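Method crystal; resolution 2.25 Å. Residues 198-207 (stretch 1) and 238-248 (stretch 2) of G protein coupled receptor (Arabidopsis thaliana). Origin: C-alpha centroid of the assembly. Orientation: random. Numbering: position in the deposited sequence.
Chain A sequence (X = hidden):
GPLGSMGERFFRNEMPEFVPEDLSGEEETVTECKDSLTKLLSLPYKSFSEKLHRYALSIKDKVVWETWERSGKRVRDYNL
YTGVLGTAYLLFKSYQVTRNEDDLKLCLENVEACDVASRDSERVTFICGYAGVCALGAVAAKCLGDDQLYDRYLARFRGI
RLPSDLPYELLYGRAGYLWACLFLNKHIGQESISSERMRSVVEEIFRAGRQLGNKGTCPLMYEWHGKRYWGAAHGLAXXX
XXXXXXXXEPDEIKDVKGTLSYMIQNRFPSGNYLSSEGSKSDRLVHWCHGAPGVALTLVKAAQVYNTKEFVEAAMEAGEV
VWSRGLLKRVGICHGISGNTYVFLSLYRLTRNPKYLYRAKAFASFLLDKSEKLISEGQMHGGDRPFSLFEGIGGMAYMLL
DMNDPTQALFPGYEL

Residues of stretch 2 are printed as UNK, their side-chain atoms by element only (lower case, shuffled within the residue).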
ATOM      1  N   MET A 198       0.852  22.598  -1.962  1.00 31.60           N
ATOM      2  CA  MET A 198       0.884  21.415  -1.076  1.00 31.72           C
ATOM      3  C   MET A 198       0.803  21.872   0.378  1.00 31.48           C
ATOM      4  O   MET A 198       0.059  21.308   1.184  1.00 30.90           O
ATOM      5  CB  MET A 198       2.143  20.544  -1.332  1.00 31.73           C
ATOM      6  CG  MET A 198       2.273  20.000  -2.758  1.00 32.31           C
ATOM      7  SD  MET A 198       3.948  19.326  -3.007  1.00 44.55           S
ATOM      8  CE  MET A 198       3.866  17.920  -1.922  1.00 32.39           C
ATOM      9  N   ARG A 199       1.571  22.889   0.725  1.00 32.14           N
ATOM     10  CA  ARG A 199       1.477  23.472   2.081  1.00 33.84           C
ATOM     11  C   ARG A 199       0.044  23.941   2.424  1.00 35.00           C
ATOM     12  O   ARG A 199      -0.478  23.680   3.523  1.00 35.59           O
ATOM     13  CB  ARG A 199       2.486  24.592   2.221  1.00 33.90           C
ATOM     14  CG  ARG A 199       2.516  25.242   3.618  1.00 38.34           C
ATOM     15  CD  ARG A 199       2.779  24.228   4.747  1.00 38.95           C
ATOM     16  NE  ARG A 199       2.505  24.844   6.029  1.00 42.49           N
ATOM     17  CZ  ARG A 199       2.618  24.275   7.215  1.00 44.95           C
ATOM     18  NH1 ARG A 199       3.043  23.010   7.346  1.00 43.51           N
ATOM     19  NH2 ARG A 199       2.307  25.005   8.288  1.00 44.75           N
ATOM     20  N   SER A 200      -0.655  24.514   1.444  1.00 35.92           N
ATOM     21  CA  SER A 200      -2.007  24.981   1.719  1.00 37.59           C
ATOM     22  C   SER A 200      -2.921  23.832   2.040  1.00 36.59           C
ATOM     23  O   SER A 200      -3.803  23.947   2.872  1.00 36.67           O
ATOM     24  CB  SER A 200      -2.568  25.768   0.526  1.00 39.06           C
ATOM     25  OG  SER A 200      -3.909  25.321   0.364  1.00 43.80           O
ATOM     26  N   VAL A 201      -2.723  22.695   1.373  1.00 37.06           N
ATOM     27  CA  VAL A 201      -3.581  21.515   1.655  1.00 35.20           C
ATOM     28  C   VAL A 201      -3.287  20.983   3.052  1.00 35.04           C
ATOM     29  O   VAL A 201      -4.190  20.578   3.785  1.00 35.23           O
ATOM     30  CB  VAL A 201      -3.446  20.409   0.528  1.00 35.81           C
ATOM     31  CG1 VAL A 201      -4.307  19.209   0.775  1.00 32.17           C
ATOM     32  CG2 VAL A 201      -3.768  21.009  -0.793  1.00 33.44           C
ATOM     33  N   VAL A 202      -2.013  21.037   3.430  1.00 35.03           N
ATOM     34  CA  VAL A 202      -1.577  20.642   4.766  1.00 34.82           C
ATOM     35  C   VAL A 202      -2.283  21.527   5.847  1.00 36.06           C
ATOM     36  O   VAL A 202      -2.839  21.010   6.833  1.00 35.68           O
ATOM     37  CB  VAL A 202       0.001  20.730   4.915  1.00 34.79           C
ATOM     38  CG1 VAL A 202       0.419  20.628   6.412  1.00 33.59           C
ATOM     39  CG2 VAL A 202       0.699  19.623   4.070  1.00 31.23           C
ATOM     40  N   GLU A 203      -2.251  22.849   5.660  1.00 35.81           N
ATOM     41  CA  GLU A 203      -2.856  23.747   6.651  1.00 36.70           C
ATOM     42  C   GLU A 203      -4.362  23.523   6.772  1.00 35.96           C
ATOM     43  O   GLU A 203      -4.885  23.418   7.883  1.00 36.59           O
ATOM     44  CB  GLU A 203      -2.491  25.189   6.366  1.00 38.14           C
ATOM     45  CG  GLU A 203      -1.011  25.460   6.576  1.00 38.56           C
ATOM     46  CD  GLU A 203      -0.618  26.782   6.018  1.00 41.80           C
ATOM     47  OE1 GLU A 203      -1.534  27.434   5.479  1.00 44.41           O
ATOM     48  OE2 GLU A 203       0.587  27.173   6.108  1.00 42.57           O
ATOM     49  N   GLU A 204      -5.028  23.253   5.661  1.00 36.69           N
ATOM     50  CA  GLU A 204      -6.448  22.900   5.738  1.00 36.55           C
ATOM     51  C   GLU A 204      -6.638  21.612   6.453  1.00 37.49           C
ATOM     52  O   GLU A 204      -7.656  21.407   7.121  1.00 38.94           O
ATOM     53  CB  GLU A 204      -7.105  22.852   4.370  1.00 35.83           C
ATOM     54  CG  GLU A 204      -8.541  22.298   4.320  1.00 40.07           C
ATOM     55  CD  GLU A 204      -9.654  23.126   5.122  1.00 47.23           C
ATOM     56  OE1 GLU A 204      -9.437  24.312   5.463  1.00 46.03           O
ATOM     57  OE2 GLU A 204     -10.763  22.563   5.376  1.00 46.56           O
ATOM     58  N   ILE A 205      -5.689  20.689   6.286  1.00 38.29           N
ATOM     59  CA  ILE A 205      -5.796  19.444   7.022  1.00 37.16           C
ATOM     60  C   ILE A 205      -5.650  19.696   8.541  1.00 37.64           C
ATOM     61  O   ILE A 205      -6.391  19.115   9.316  1.00 36.38           O
ATOM     62  CB  ILE A 205      -4.869  18.281   6.428  1.00 37.94           C
ATOM     63  CG1 ILE A 205      -5.437  17.760   5.072  1.00 37.40           C
ATOM     64  CG2 ILE A 205      -4.805  17.097   7.395  1.00 32.33           C
ATOM     65  CD1 ILE A 205      -4.485  17.004   4.172  1.00 32.52           C
ATOM     66  N   PHE A 206      -4.671  20.498   8.970  1.00 39.39           N
ATOM     67  CA  PHE A 206      -4.494  20.733  10.429  1.00 41.48           C
ATOM     68  C   PHE A 206      -5.656  21.565  10.981  1.00 43.07           C
ATOM     69  O   PHE A 206      -6.237  21.217  12.007  1.00 43.40           O
ATOM     70  CB  PHE A 206      -3.168  21.390  10.751  1.00 41.66           C
ATOM     71  CG  PHE A 206      -2.044  20.422  10.805  1.00 43.05           C
ATOM     72  CD1 PHE A 206      -1.906  19.570  11.893  1.00 42.45           C
ATOM     73  CD2 PHE A 206      -1.143  20.328   9.756  1.00 42.21           C
ATOM     74  CE1 PHE A 206      -0.885  18.643  11.941  1.00 42.23           C
ATOM     75  CE2 PHE A 206      -0.114  19.406   9.796  1.00 43.91           C
ATOM     76  CZ  PHE A 206       0.012  18.552  10.908  1.00 43.53           C
ATOM     77  N   ARG A 207      -6.029  22.620  10.251  1.00 44.98           N
ATOM     78  CA  ARG A 207      -7.224  23.417  10.603  1.00 45.82           C
ATOM     79  C   ARG A 207      -8.468  22.558  10.902  1.00 46.15           C
ATOM     80  O   ARG A 207      -9.005  22.631  12.007  1.00 46.53           O
ATOM     81  CB  ARG A 207      -7.495  24.494   9.553  1.00 44.80           C
ATOM     82  CG  ARG A 207      -8.540  25.506  10.031  1.00 46.76           C
ATOM     83  CD  ARG A 207      -9.317  26.218   8.883  1.00 46.05           C
ATOM     84  NE  ARG A 207     -10.239  25.324   8.178  1.00 42.33           N
ATOM     85  CZ  ARG A 207     -11.276  24.680   8.721  1.00 44.72           C
ATOM     86  NH1 ARG A 207     -11.551  24.799  10.021  1.00 40.99           N
ATOM     87  NH2 ARG A 207     -12.055  23.889   7.941  1.00 44.61           N
ATOM     88  N   UNK A 238      -3.938   7.060   7.660  1.00 31.99           N
ATOM     89  CA  UNK A 238      -3.648   7.489   6.291  1.00 31.07           C
ATOM     90  C   UNK A 238      -3.359   8.958   6.200  1.00 31.20           C
ATOM     91  O   UNK A 238      -2.488   9.413   5.429  1.00 30.56           O
ATOM     92  N   UNK A 239      -4.108   9.732   6.976  1.00 30.56           N
ATOM     93  CA  UNK A 239      -3.851  11.178   7.060  1.00 30.26           C
ATOM     94  C   UNK A 239      -2.537  11.508   7.742  1.00 29.36           C
ATOM     95  O   UNK A 239      -1.780  12.320   7.231  1.00 31.02           O
ATOM     96  c   UNK A 239      -6.363  11.594   7.065  1.00 33.79           C
ATOM     97  c   UNK A 239      -5.022  11.915   7.798  1.00 29.90           C
ATOM     98  c   UNK A 239      -4.745  13.414   7.818  1.00 29.09           C
ATOM     99  c   UNK A 239      -7.650  12.074   7.779  1.00 33.48           C
ATOM    100  N   UNK A 240      -2.280  10.937   8.916  1.00 29.52           N
ATOM    101  CA  UNK A 240      -1.000  11.177   9.611  1.00 30.74           C
ATOM    102  C   UNK A 240       0.176  10.759   8.725  1.00 30.62           C
ATOM    103  O   UNK A 240       1.168  11.501   8.576  1.00 30.74           O
ATOM    104  s   UNK A 240      -2.242  12.543  12.178  1.00 36.49           S
ATOM    105  c   UNK A 240      -2.119  10.764  11.863  1.00 30.80           C
ATOM    106  c   UNK A 240      -0.970  10.372  10.913  1.00 31.29           C
ATOM    107  c   UNK A 240      -3.963  12.795  11.548  1.00 31.97           C
ATOM    108  N   UNK A 241       0.008   9.594   8.096  1.00 30.20           N
ATOM    109  CA  UNK A 241       1.006   9.026   7.195  1.00 30.97           C
ATOM    110  C   UNK A 241       1.390  10.065   6.172  1.00 31.14           C
ATOM    111  O   UNK A 241       2.560  10.472   6.111  1.00 31.14           O
ATOM    112  c   UNK A 241       1.606   7.086   5.643  1.00 29.73           C
ATOM    113  c   UNK A 241       0.530   7.724   6.526  1.00 30.25           C
ATOM    114  o   UNK A 241       1.496   7.026   4.420  1.00 31.67           O
ATOM    115  n   UNK A 241       2.619   6.591   6.265  1.00 24.94           N
ATOM    116  N   UNK A 242       0.404  10.583   5.445  1.00 31.00           N
ATOM    117  CA  UNK A 242       0.711  11.619   4.440  1.00 31.08           C
ATOM    118  C   UNK A 242       1.394  12.832   5.074  1.00 32.38           C
ATOM    119  O   UNK A 242       2.309  13.425   4.486  1.00 31.85           O
ATOM    120  c   UNK A 242      -1.392  10.902   3.173  1.00 34.46           C
ATOM    121  c   UNK A 242      -0.122  12.838   2.396  1.00 31.60           C
ATOM    122  c   UNK A 242      -0.560  12.101   3.638  1.00 31.57           C
ATOM    123  N   UNK A 243       0.925  13.233   6.261  1.00 32.68           N
ATOM    124  CA  UNK A 243       1.466  14.421   6.861  1.00 32.04           C
ATOM    125  C   UNK A 243       2.918  14.210   7.195  1.00 32.39           C
ATOM    126  O   UNK A 243       3.715  15.112   7.009  1.00 31.37           O
ATOM    127  c   UNK A 243      -0.751  16.693   6.893  1.00 27.03           C
ATOM    128  c   UNK A 243      -1.436  15.600   9.089  1.00 29.03           C
ATOM    129  c   UNK A 243       0.648  14.838   8.088  1.00 32.17           C
ATOM    130  c   UNK A 243      -0.764  15.375   7.769  1.00 30.76           C
ATOM    131  N   UNK A 244       3.299  12.998   7.611  1.00 33.86           N
ATOM    132  CA  UNK A 244       4.715  12.776   7.964  1.00 34.85           C
ATOM    133  C   UNK A 244       5.632  12.890   6.793  1.00 35.25           C
ATOM    134  O   UNK A 244       6.839  12.988   6.966  1.00 36.22           O
ATOM    135  c   UNK A 244       4.164  11.467  10.016  1.00 36.01           C
ATOM    136  c   UNK A 244       4.935  11.458   8.693  1.00 34.83           C
ATOM    137  s   UNK A 244       4.440   9.985  10.977  1.00 38.38           S
ATOM    138  c   UNK A 244       3.104   8.929  10.374  1.00 33.55           C
ATOM    139  N   UNK A 245       5.063  12.885   5.594  1.00 36.37           N
ATOM    140  CA  UNK A 245       5.879  12.946   4.404  1.00 36.10           C
ATOM    141  C   UNK A 245       6.174  14.355   3.941  1.00 37.64           C
ATOM    142  O   UNK A 245       6.846  14.498   2.906  1.00 37.55           O
ATOM    143  n   UNK A 245       6.632   9.970   3.191  1.00 33.92           N
ATOM    144  c   UNK A 245       4.639   9.721   4.038  1.00 30.57           C
ATOM    145  c   UNK A 245       5.293  12.109   3.299  1.00 34.95           C
ATOM    146  n   UNK A 245       5.313   8.516   4.031  1.00 34.60           N
ATOM    147  c   UNK A 245       6.511   8.697   3.511  1.00 30.78           C
ATOM    148  c   UNK A 245       5.463  10.642   3.508  1.00 33.82           C
ATOM    149  N   UNK A 246       5.741  15.372   4.716  1.00 38.62           N
ATOM    150  CA  UNK A 246       5.906  16.813   4.371  1.00 40.99           C
ATOM    151  C   UNK A 246       6.638  17.537   5.495  1.00 44.21           C
ATOM    152  O   UNK A 246       6.889  16.965   6.563  1.00 44.16           O
ATOM    153  o   UNK A 246       3.789  17.556   5.458  1.00 40.85           O
ATOM    154  c   UNK A 246       4.536  17.610   4.222  1.00 41.22           C
ATOM    155  c   UNK A 246       3.671  17.044   3.213  1.00 39.67           C
ATOM    156  N   UNK A 247       6.928  18.820   5.292  1.00 46.80           N
ATOM    157  CA  UNK A 247       7.700  19.560   6.271  1.00 49.33           C
ATOM    158  C   UNK A 247       6.745  20.097   7.307  1.00 49.15           C
ATOM    159  O   UNK A 247       6.093  21.085   7.065  1.00 50.54           O
ATOM    160  o   UNK A 247      11.061  19.258   5.704  1.00 68.47           O
ATOM    161  c   UNK A 247       8.449  20.720   5.592  1.00 50.62           C
ATOM    162  c   UNK A 247       9.322  20.287   4.417  1.00 55.47           C
ATOM    163  c   UNK A 247      10.186  19.078   4.806  1.00 65.34           C
ATOM    164  o   UNK A 247       9.964  17.949   4.260  1.00 67.12           O
ATOM    165  N   UNK A 248       6.627  19.453   8.453  1.00 48.59           N
ATOM    166  CA  UNK A 248       5.778  20.019   9.496  1.00 47.95           C
ATOM    167  C   UNK A 248       6.516  21.063  10.323  1.00 48.72           C
ATOM    168  O   UNK A 248       7.753  21.077  10.373  1.00 48.44           O
ATOM    169  c   UNK A 248       3.406  18.132   8.890  1.00 38.52           C
ATOM    170  c   UNK A 248       4.594  17.703   9.694  1.00 43.41           C
ATOM    171  c   UNK A 248       5.197  18.918  10.399  1.00 47.18           C
ATOM    172  c   UNK A 248       4.195  16.604  10.703  1.00 43.67           C
TER

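Position 238 carries no side-chain atoms, so it is Gly238; its O accepts a helical hydrogen bond from the N of position 242. Position 239 has four carbons, forked at the first, with one arm two carbons long. The short arm touches Ile205. This is Ile239, with CG2 3.7 Å from Ile205 CG2. Position 240 has an unbranched chain of two carbons, a sulfur and a terminal carbon, which identifies Met240; its CA-to-CB bond points away from stretch 1 and no contact is made. At position 241 two carbons are followed by one oxygen and one nitrogen on the second, the pattern of Asn241, out of reach of the partner helix.

Position 242 shows one carbon bearing two more. It is Val242, whose CA-to-CB bond points toward stretch 1 but whose side chain makes no contact with it. Position 243 has four carbons forked at the second, and its branch ends meet three residues of stretch 1: Val202, Ile205 and Phe206. The residue is Leu243, with CD2 4.1 Å from Val202 CG1, and CD1 4.1 Å from Ile205 CG2 and 3.8 Å from Phe206 CZ. Position 244 again has two carbons, a sulfur and a carbon in an unbranched line; Met244 lies out of reach.

Position 245 has one carbon leading to a five-membered ring of three carbons and two nitrogens, hence His245, which is also remote from stretch 1. At position 246 one carbon carries an oxygen and a carbon, and the oxygen faces Val202; the residue is Thr246. Its OG1 donates a hydrogen bond to Leu243 O (2.9 Å), folding the side chain back onto the preceding helix, and packs 4.0 Å from Val202 CG2. Position 247 has three carbons, the third bearing two oxygens: Glu247. The end of its side chain leads away, and its approach is through the backbone, Glu247 O lying 3.6 Å from Arg199 NH1 without a hydrogen bond. Position 248 has four carbons forked at the second, one branch end near the Phe206 ring. It is Leu248, whose CD2 sits at the ring edge, 3.9 Å from Phe206 CE2.

The contact is essentially apolar, with no hydrogen bond across it. The helices run at 141° to one another, their axes approaching to 11.5 Å, and Leu243 occupies the space between Val202, Ile205 and Phe206. Ile239 extends the packing at Ile205, while Thr246 and Leu248 continue it beyond Leu243. Arg199 instead directs its NE to Glu203 OE2, 3.0 Å away, in a salt bridge within its own helix.

Stretch 2, residues 238-248: GIMNVLMHTEL
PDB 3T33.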